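Local coordinates for galactofuranose-binding protein YtfQ (Escherichia coli, PDB 2VK2) that binds alpha- and beta-galactofuranose in the periplasm as the solute-binding component of the YtfQRT-YjfF ABC transporter, at residues A[3-8]-A[254-259]; A[83-88]-A[261-266]. All coordinates share one frame; numbering follows the deposited sequence.

Interaction 1: residues A[3-8]-A[254-259]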
ATOM      1  N   LEU A   3     -17.323  20.968   8.894  1.00 19.49           N
ATOM      2  CA  LEU A   3     -17.025  20.289   7.631  1.00 18.90           C
ATOM      3  C   LEU A   3     -17.447  18.829   7.693  1.00 17.77           C
ATOM      4  O   LEU A   3     -17.242  18.159   8.706  1.00 17.01           O
ATOM      5  CB  LEU A   3     -15.530  20.365   7.304  1.00 19.09           C
ATOM      6  CG  LEU A   3     -14.944  21.726   6.922  1.00 19.27           C
ATOM      7  CD1 LEU A   3     -13.448  21.590   6.678  1.00 19.21           C
ATOM      8  CD2 LEU A   3     -15.633  22.308   5.695  1.00 19.45           C
ATOM      9  N   THR A   4     -18.043  18.348   6.603  1.00 16.39           N
ATOM     10  CA  THR A   4     -18.346  16.931   6.431  1.00 15.21           C
ATOM     11  C   THR A   4     -17.559  16.403   5.236  1.00 13.58           C
ATOM     12  O   THR A   4     -17.628  16.967   4.142  1.00 12.61           O
ATOM     13  CB  THR A   4     -19.847  16.687   6.199  1.00 15.19           C
ATOM     14  OG1 THR A   4     -20.585  17.123   7.346  1.00 14.55           O
ATOM     15  CG2 THR A   4     -20.129  15.208   5.961  1.00 15.09           C
ATOM     16  N   VAL A   5     -16.805  15.330   5.463  1.00 11.57           N
ATOM     17  CA  VAL A   5     -16.010  14.696   4.417  1.00 10.26           C
ATOM     18  C   VAL A   5     -16.528  13.282   4.179  1.00  9.49           C
ATOM     19  O   VAL A   5     -16.760  12.530   5.124  1.00  9.25           O
ATOM     20  CB  VAL A   5     -14.516  14.646   4.806  1.00 10.10           C
ATOM     21  CG1 VAL A   5     -13.707  13.877   3.768  1.00  9.64           C
ATOM     22  CG2 VAL A   5     -13.971  16.054   4.975  1.00 10.24           C
ATOM     23  N   GLY A   6     -16.727  12.937   2.909  1.00  8.61           N
ATOM     24  CA  GLY A   6     -17.064  11.575   2.519  1.00  8.34           C
ATOM     25  C   GLY A   6     -15.805  10.894   2.023  1.00  8.21           C
ATOM     26  O   GLY A   6     -15.168  11.382   1.095  1.00  8.68           O
ATOM     27  N   PHE A   7     -15.446   9.773   2.645  1.00  8.03           N
ATOM     28  CA  PHE A   7     -14.248   9.018   2.283  1.00  7.90           C
ATOM     29  C   PHE A   7     -14.668   7.688   1.677  1.00  7.69           C
ATOM     30  O   PHE A   7     -15.253   6.843   2.356  1.00  7.67           O
ATOM     31  CB  PHE A   7     -13.379   8.823   3.535  1.00  8.39           C
ATOM     32  CG  PHE A   7     -12.132   7.975   3.338  1.00  8.61           C
ATOM     33  CD1 PHE A   7     -11.525   7.804   2.095  1.00  8.61           C
ATOM     34  CD2 PHE A   7     -11.536   7.382   4.448  1.00  9.10           C
ATOM     35  CE1 PHE A   7     -10.370   7.027   1.967  1.00  8.96           C
ATOM     36  CE2 PHE A   7     -10.387   6.615   4.323  1.00  9.57           C
ATOM     37  CZ  PHE A   7      -9.802   6.438   3.083  1.00  9.43           C
ATOM     38  N   SER A   8     -14.400   7.530   0.381  1.00  7.38           N
ATOM     39  CA  SER A   8     -14.563   6.250  -0.291  1.00  7.53           C
ATOM     40  C   SER A   8     -13.293   5.434  -0.080  1.00  7.60           C
ATOM     41  O   SER A   8     -12.267   5.679  -0.718  1.00  7.75           O
ATOM     42  CB  SER A   8     -14.837   6.430  -1.784  1.00  7.55           C
ATOM     43  OG  SER A   8     -14.912   5.166  -2.419  1.00  7.86           O
ATOM     44  N   PRO A 254      -2.587  14.763   6.136  1.00 10.39           N
ATOM     45  CA  PRO A 254      -2.215  15.739   5.107  1.00 10.45           C
ATOM     46  C   PRO A 254      -3.370  16.162   4.186  1.00 10.31           C
ATOM     47  O   PRO A 254      -3.395  17.304   3.726  1.00 10.47           O
ATOM     48  CB  PRO A 254      -1.114  15.017   4.321  1.00 10.71           C
ATOM     49  CG  PRO A 254      -0.559  14.023   5.277  1.00 10.88           C
ATOM     50  CD  PRO A 254      -1.731  13.565   6.085  1.00 10.50           C
ATOM     51  N   ALA A 255      -4.319  15.266   3.926  1.00  9.96           N
ATOM     52  CA  ALA A 255      -5.495  15.621   3.130  1.00 10.02           C
ATOM     53  C   ALA A 255      -6.389  16.602   3.885  1.00  9.98           C
ATOM     54  O   ALA A 255      -6.851  17.591   3.313  1.00  9.99           O
ATOM     55  CB  ALA A 255      -6.272  14.379   2.736  1.00  9.94           C
ATOM     56  N   PHE A 256      -6.620  16.337   5.171  1.00  9.84           N
ATOM     57  CA  PHE A 256      -7.364  17.274   6.018  1.00  9.82           C
ATOM     58  C   PHE A 256      -6.647  18.622   6.124  1.00 10.25           C
ATOM     59  O   PHE A 256      -7.296  19.665   6.090  1.00 10.15           O
ATOM     60  CB  PHE A 256      -7.580  16.716   7.431  1.00  9.58           C
ATOM     61  CG  PHE A 256      -8.591  15.596   7.516  1.00  9.22           C
ATOM     62  CD1 PHE A 256      -9.866  15.732   6.977  1.00  9.18           C
ATOM     63  CD2 PHE A 256      -8.278  14.418   8.184  1.00  9.10           C
ATOM     64  CE1 PHE A 256     -10.794  14.704   7.074  1.00  9.64           C
ATOM     65  CE2 PHE A 256      -9.199  13.387   8.287  1.00  9.19           C
ATOM     66  CZ  PHE A 256     -10.459  13.530   7.729  1.00  9.43           C
ATOM     67  N   ASP A 257      -5.320  18.601   6.257  1.00 10.65           N
ATOM     68  CA  ASP A 257      -4.529  19.841   6.292  1.00 11.39           C
ATOM     69  C   ASP A 257      -4.796  20.688   5.051  1.00 11.64           C
ATOM     70  O   ASP A 257      -5.069  21.884   5.150  1.00 12.05           O
ATOM     71  CB  ASP A 257      -3.024  19.546   6.369  1.00 11.72           C
ATOM     72  CG  ASP A 257      -2.586  19.015   7.721  1.00 12.94           C
ATOM     73  OD1 ASP A 257      -3.264  19.289   8.726  1.00 14.35           O
ATOM     74  OD2 ASP A 257      -1.541  18.333   7.771  1.00 14.64           O
ATOM     75  N   ALA A 258      -4.707  20.054   3.885  1.00 11.83           N
ATOM     76  CA  ALA A 258      -4.933  20.730   2.607  1.00 12.02           C
ATOM     77  C   ALA A 258      -6.369  21.232   2.480  1.00 12.11           C
ATOM     78  O   ALA A 258      -6.602  22.348   2.011  1.00 12.33           O
ATOM     79  CB  ALA A 258      -4.594  19.798   1.453  1.00 12.02           C
ATOM     80  N   LEU A 259      -7.327  20.410   2.902  1.00 12.05           N
ATOM     81  CA  LEU A 259      -8.742  20.784   2.853  1.00 12.33           C
ATOM     82  C   LEU A 259      -9.032  22.010   3.715  1.00 13.16           C
ATOM     83  O   LEU A 259      -9.692  22.945   3.263  1.00 13.00           O
ATOM     84  CB  LEU A 259      -9.627  19.616   3.308  1.00 12.16           C
ATOM     85  CG  LEU A 259     -11.127  19.898   3.450  1.00 11.95           C
ATOM     86  CD1 LEU A 259     -11.720  20.367   2.127  1.00 11.81           C
ATOM     87  CD2 LEU A 259     -11.855  18.667   3.961  1.00 12.22           C
TER
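Leu3 meets Leu259 through the end of its side chain. Its CD1 lies 4.3 Å from Leu259 CD2, a loose methyl-to-methyl contact at the N-terminal end of segment 3-8. Leu3 is partly exposed here, and its side chain also touches Asp60.

Val5 is two residues further on and makes the closer contacts. Its CB points toward the helix, as does that of Leu3. Its chi1 of 175° sets CG1 anti to the backbone N. CG2 then becomes the methyl that reaches the helix. Val5 CG2 packs against Leu259 CD2 at 3.5 Å, where the two side chains run past each other in opposite directions. The same methyl sits 4.0 Å from Phe256 CE1. It comes to the edge of the ring, near the ring plane, not over a face. Leu259 extends its CG anti to its own backbone N (chi1 174°) and offers the CD2 branch to both Leu3 and Val5.

This is helix-on-sheet packing in the N-terminal lobe of a type I periplasmic binding protein. Strand 4-9 lies inside the parallel sheet, between strands 34-39 and 61-64, and helix 252-265 rests on one face. Val5 is buried, as are Phe256 and Leu259, and the contact between the segments is apolar. Phe256 also meets the ring of Phe63 and touches Glu27, Ala28 and Arg31 of helix 15-31, which packs beside its own helix.

Interaction 2: residues A[83-88]-A[261-266]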
ATOM      1  N   GLU A  83     -18.845  21.135  -7.628  1.00 12.43           N
ATOM      2  CA  GLU A  83     -17.916  22.006  -6.907  1.00 13.02           C
ATOM      3  C   GLU A  83     -17.515  21.432  -5.546  1.00 12.03           C
ATOM      4  O   GLU A  83     -17.361  22.162  -4.567  1.00 12.20           O
ATOM      5  CB  GLU A  83     -18.490  23.426  -6.780  1.00 13.25           C
ATOM      6  CG  GLU A  83     -18.825  24.057  -8.129  1.00 14.56           C
ATOM      7  CD  GLU A  83     -19.417  25.447  -8.006  1.00 15.32           C
ATOM      8  OE1 GLU A  83     -18.916  26.243  -7.184  1.00 18.53           O
ATOM      9  OE2 GLU A  83     -20.380  25.741  -8.744  1.00 18.68           O
ATOM     10  N   ILE A  84     -17.325  20.115  -5.506  1.00 11.00           N
ATOM     11  CA  ILE A  84     -16.875  19.425  -4.303  1.00 10.37           C
ATOM     12  C   ILE A  84     -15.435  18.966  -4.532  1.00  9.89           C
ATOM     13  O   ILE A  84     -15.187  18.131  -5.407  1.00  9.85           O
ATOM     14  CB  ILE A  84     -17.773  18.211  -3.988  1.00 10.17           C
ATOM     15  CG1 ILE A  84     -19.208  18.670  -3.709  1.00 10.42           C
ATOM     16  CG2 ILE A  84     -17.227  17.431  -2.789  1.00 10.28           C
ATOM     17  CD1 ILE A  84     -20.198  17.542  -3.558  1.00 10.70           C
ATOM     18  N   PRO A  85     -14.474  19.516  -3.763  1.00  9.46           N
ATOM     19  CA  PRO A  85     -13.075  19.140  -3.966  1.00  9.32           C
ATOM     20  C   PRO A  85     -12.807  17.678  -3.624  1.00  9.05           C
ATOM     21  O   PRO A  85     -13.398  17.141  -2.681  1.00  8.84           O
ATOM     22  CB  PRO A  85     -12.318  20.071  -3.012  1.00  9.52           C
ATOM     23  CG  PRO A  85     -13.305  20.416  -1.967  1.00  9.79           C
ATOM     24  CD  PRO A  85     -14.619  20.498  -2.674  1.00  9.31           C
ATOM     25  N   VAL A  86     -11.925  17.057  -4.403  1.00  8.74           N
ATOM     26  CA  VAL A  86     -11.591  15.645  -4.252  1.00  8.71           C
ATOM     27  C   VAL A  86     -10.115  15.495  -3.914  1.00  8.54           C
ATOM     28  O   VAL A  86      -9.256  16.130  -4.528  1.00  8.89           O
ATOM     29  CB  VAL A  86     -11.916  14.854  -5.537  1.00  8.77           C
ATOM     30  CG1 VAL A  86     -11.384  13.423  -5.451  1.00  9.14           C
ATOM     31  CG2 VAL A  86     -13.416  14.854  -5.782  1.00  9.17           C
ATOM     32  N   PHE A  87      -9.836  14.655  -2.917  1.00  8.23           N
ATOM     33  CA  PHE A  87      -8.475  14.364  -2.484  1.00  8.34           C
ATOM     34  C   PHE A  87      -8.248  12.865  -2.607  1.00  8.09           C
ATOM     35  O   PHE A  87      -9.065  12.074  -2.149  1.00  8.50           O
ATOM     36  CB  PHE A  87      -8.277  14.810  -1.032  1.00  8.73           C
ATOM     37  CG  PHE A  87      -8.539  16.275  -0.809  1.00  8.99           C
ATOM     38  CD1 PHE A  87      -7.487  17.170  -0.674  1.00  9.84           C
ATOM     39  CD2 PHE A  87      -9.838  16.760  -0.746  1.00  9.78           C
ATOM     40  CE1 PHE A  87      -7.726  18.525  -0.480  1.00 10.21           C
ATOM     41  CE2 PHE A  87     -10.081  18.110  -0.553  1.00  9.97           C
ATOM     42  CZ  PHE A  87      -9.026  18.992  -0.422  1.00  9.96           C
ATOM     43  N   LEU A  88      -7.151  12.485  -3.252  1.00  7.85           N
ATOM     44  CA  LEU A  88      -6.825  11.076  -3.432  1.00  7.89           C
ATOM     45  C   LEU A  88      -5.848  10.643  -2.347  1.00  7.78           C
ATOM     46  O   LEU A  88      -4.893  11.353  -2.051  1.00  7.75           O
ATOM     47  CB  LEU A  88      -6.230  10.833  -4.821  1.00  7.94           C
ATOM     48  CG  LEU A  88      -7.110  11.282  -5.992  1.00  8.41           C
ATOM     49  CD1 LEU A  88      -6.396  11.021  -7.307  1.00  9.42           C
ATOM     50  CD2 LEU A  88      -8.469  10.597  -5.966  1.00  9.05           C
ATOM     51  N   LYS A 261      -6.993  24.361   4.776  1.00 16.80           N
ATOM     52  CA  LYS A 261      -6.365  25.538   4.172  1.00 17.63           C
ATOM     53  C   LYS A 261      -7.171  26.042   2.979  1.00 18.39           C
ATOM     54  O   LYS A 261      -7.368  27.246   2.820  1.00 18.48           O
ATOM     55  CB  LYS A 261      -4.930  25.229   3.733  1.00 17.59           C
ATOM     56  CG  LYS A 261      -3.945  25.103   4.880  1.00 17.79           C
ATOM     57  CD  LYS A 261      -2.539  24.823   4.376  1.00 18.07           C
ATOM     58  N   TYR A 262      -7.640  25.114   2.150  1.00 19.47           N
ATOM     59  CA  TYR A 262      -8.432  25.456   0.971  1.00 20.56           C
ATOM     60  C   TYR A 262      -9.767  26.102   1.343  1.00 22.20           C
ATOM     61  O   TYR A 262     -10.144  27.123   0.769  1.00 22.20           O
ATOM     62  CB  TYR A 262      -8.666  24.205   0.119  1.00 20.22           C
ATOM     63  CG  TYR A 262      -9.519  24.445  -1.105  1.00 19.86           C
ATOM     64  CD1 TYR A 262      -9.078  25.275  -2.132  1.00 19.79           C
ATOM     65  CD2 TYR A 262     -10.762  23.834  -1.242  1.00 19.72           C
ATOM     66  CE1 TYR A 262      -9.857  25.497  -3.260  1.00 19.83           C
ATOM     67  CE2 TYR A 262     -11.548  24.049  -2.367  1.00 19.96           C
ATOM     68  CZ  TYR A 262     -11.089  24.880  -3.372  1.00 19.97           C
ATOM     69  OH  TYR A 262     -11.862  25.095  -4.490  1.00 20.22           O
ATOM     70  N   LYS A 263     -10.478  25.514   2.303  1.00 24.19           N
ATOM     71  CA  LYS A 263     -11.769  26.052   2.739  1.00 25.88           C
ATOM     72  C   LYS A 263     -11.630  27.401   3.453  1.00 27.14           C
ATOM     73  O   LYS A 263     -12.550  28.221   3.416  1.00 27.20           O
ATOM     74  CB  LYS A 263     -12.494  25.052   3.649  1.00 26.02           C
ATOM     75  CG  LYS A 263     -12.919  23.760   2.956  1.00 26.22           C
ATOM     76  CD  LYS A 263     -14.104  23.970   2.016  1.00 26.35           C
ATOM     77  CE  LYS A 263     -14.529  22.658   1.365  1.00 26.31           C
ATOM     78  NZ  LYS A 263     -15.686  22.817   0.436  1.00 26.09           N
ATOM     79  N   LYS A 264     -10.482  27.627   4.090  1.00 28.32           N
ATOM     80  CA  LYS A 264     -10.239  28.863   4.837  1.00 29.37           C
ATOM     81  C   LYS A 264     -10.014  30.071   3.925  1.00 27.98           C
ATOM     82  O   LYS A 264     -10.514  31.161   4.214  1.00 28.03           O
ATOM     83  CB  LYS A 264      -9.044  28.692   5.781  1.00 29.77           C
ATOM     84  CG  LYS A 264      -8.855  29.840   6.768  1.00 31.58           C
ATOM     85  CD  LYS A 264      -7.824  29.511   7.838  1.00 31.80           C
ATOM     86  CE  LYS A 264      -6.418  29.424   7.263  1.00 33.44           C
ATOM     87  NZ  LYS A 264      -5.387  29.291   8.329  1.00 33.37           N
ATOM     88  N   ASP A 265      -9.262  29.888   2.839  1.00 26.48           N
ATOM     89  CA  ASP A 265      -8.947  31.005   1.934  1.00 25.26           C
ATOM     90  C   ASP A 265      -8.643  30.632   0.469  1.00 24.99           C
ATOM     91  O   ASP A 265      -8.097  31.449  -0.276  1.00 24.93           O
ATOM     92  CB  ASP A 265      -7.778  31.811   2.516  1.00 25.09           C
ATOM     93  CG  ASP A 265      -6.525  30.972   2.721  1.00 24.94           C
ATOM     94  OD1 ASP A 265      -6.426  29.869   2.145  1.00 25.27           O
ATOM     95  OD2 ASP A 265      -5.631  31.421   3.466  1.00 25.36           O
ATOM     96  N   GLY A 266      -8.999  29.418   0.054  1.00 24.76           N
ATOM     97  CA  GLY A 266      -8.812  28.990  -1.332  1.00 24.69           C
ATOM     98  C   GLY A 266      -7.396  28.594  -1.720  1.00 24.49           C
ATOM     99  O   GLY A 266      -7.091  28.491  -2.909  1.00 24.49           O
TER
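Tyr262 and Pro85 make the apolar part of this contact. The Tyr262 side chain leaves the helix with CG anti to the backbone N (chi1 178°), and its CB points toward segment 83-88. Tyr262 CE2 is the ring atom that touches. It lies 4.1 Å from Pro85 CG and about equally far from Pro85 CB. The proline approaches the ring at an oblique angle, and the two side chains run askew to one another. Met102 and Met268 also pack on Tyr262. The Phe87 ring is only near Tyr262, with Phe87 CZ 5.2 Å from Tyr262 CB; it packs on Ala258 and Leu259 earlier in the helix.

Lys263 comes next and reaches the same proline from an exposed position. Its chain is bent at chi2 (-73°) and extended beyond that. The bend brings the end of the chain to the proline ring, with Lys263 NZ 4.0 Å from Pro85 CD. Lys263 CE is 4.2 Å from Pro85 CG. The amino group finds its polar partner outside these segments, in a hydrogen bond to the backbone O of Asp60.

Pro85 belongs to the turn between helix 73-81 and strand 86-89, part of a beta-alpha-beta unit that starts with strand 61-64. A Schellman motif at Glu83 closes the helix before it. In this Rossmann-like lobe, Val86 packs on helix 73-81, while the ring of Phe87 reaches helix 252-265 on the other face of the sheet.

Beyond Lys263, Gly266 N donates to Tyr262 O at 2.7 Å, a backbone bond back into the turn that carries the tyrosine.

In the fold
The chain lays down strands 4-9, 34-39, 61-64, 86-89 and 103-106 of one sheet. It then builds the second lobe and comes back as helix 252-265. Interaction 1 closes a loop of 245 residues and interaction 2 one of 172. The two loops cross, because their segments alternate along the chain. Both contacts use helix 252-265 and tie it to the parallel sheet of the N-terminal lobe, away from the sugar site. Their centres are about 8 Å apart. They also touch directly: Leu259 CA lies 3.7 Å from Phe87 CZ, and Leu3 CD2 lies 4.1 Å from Lys263 CG.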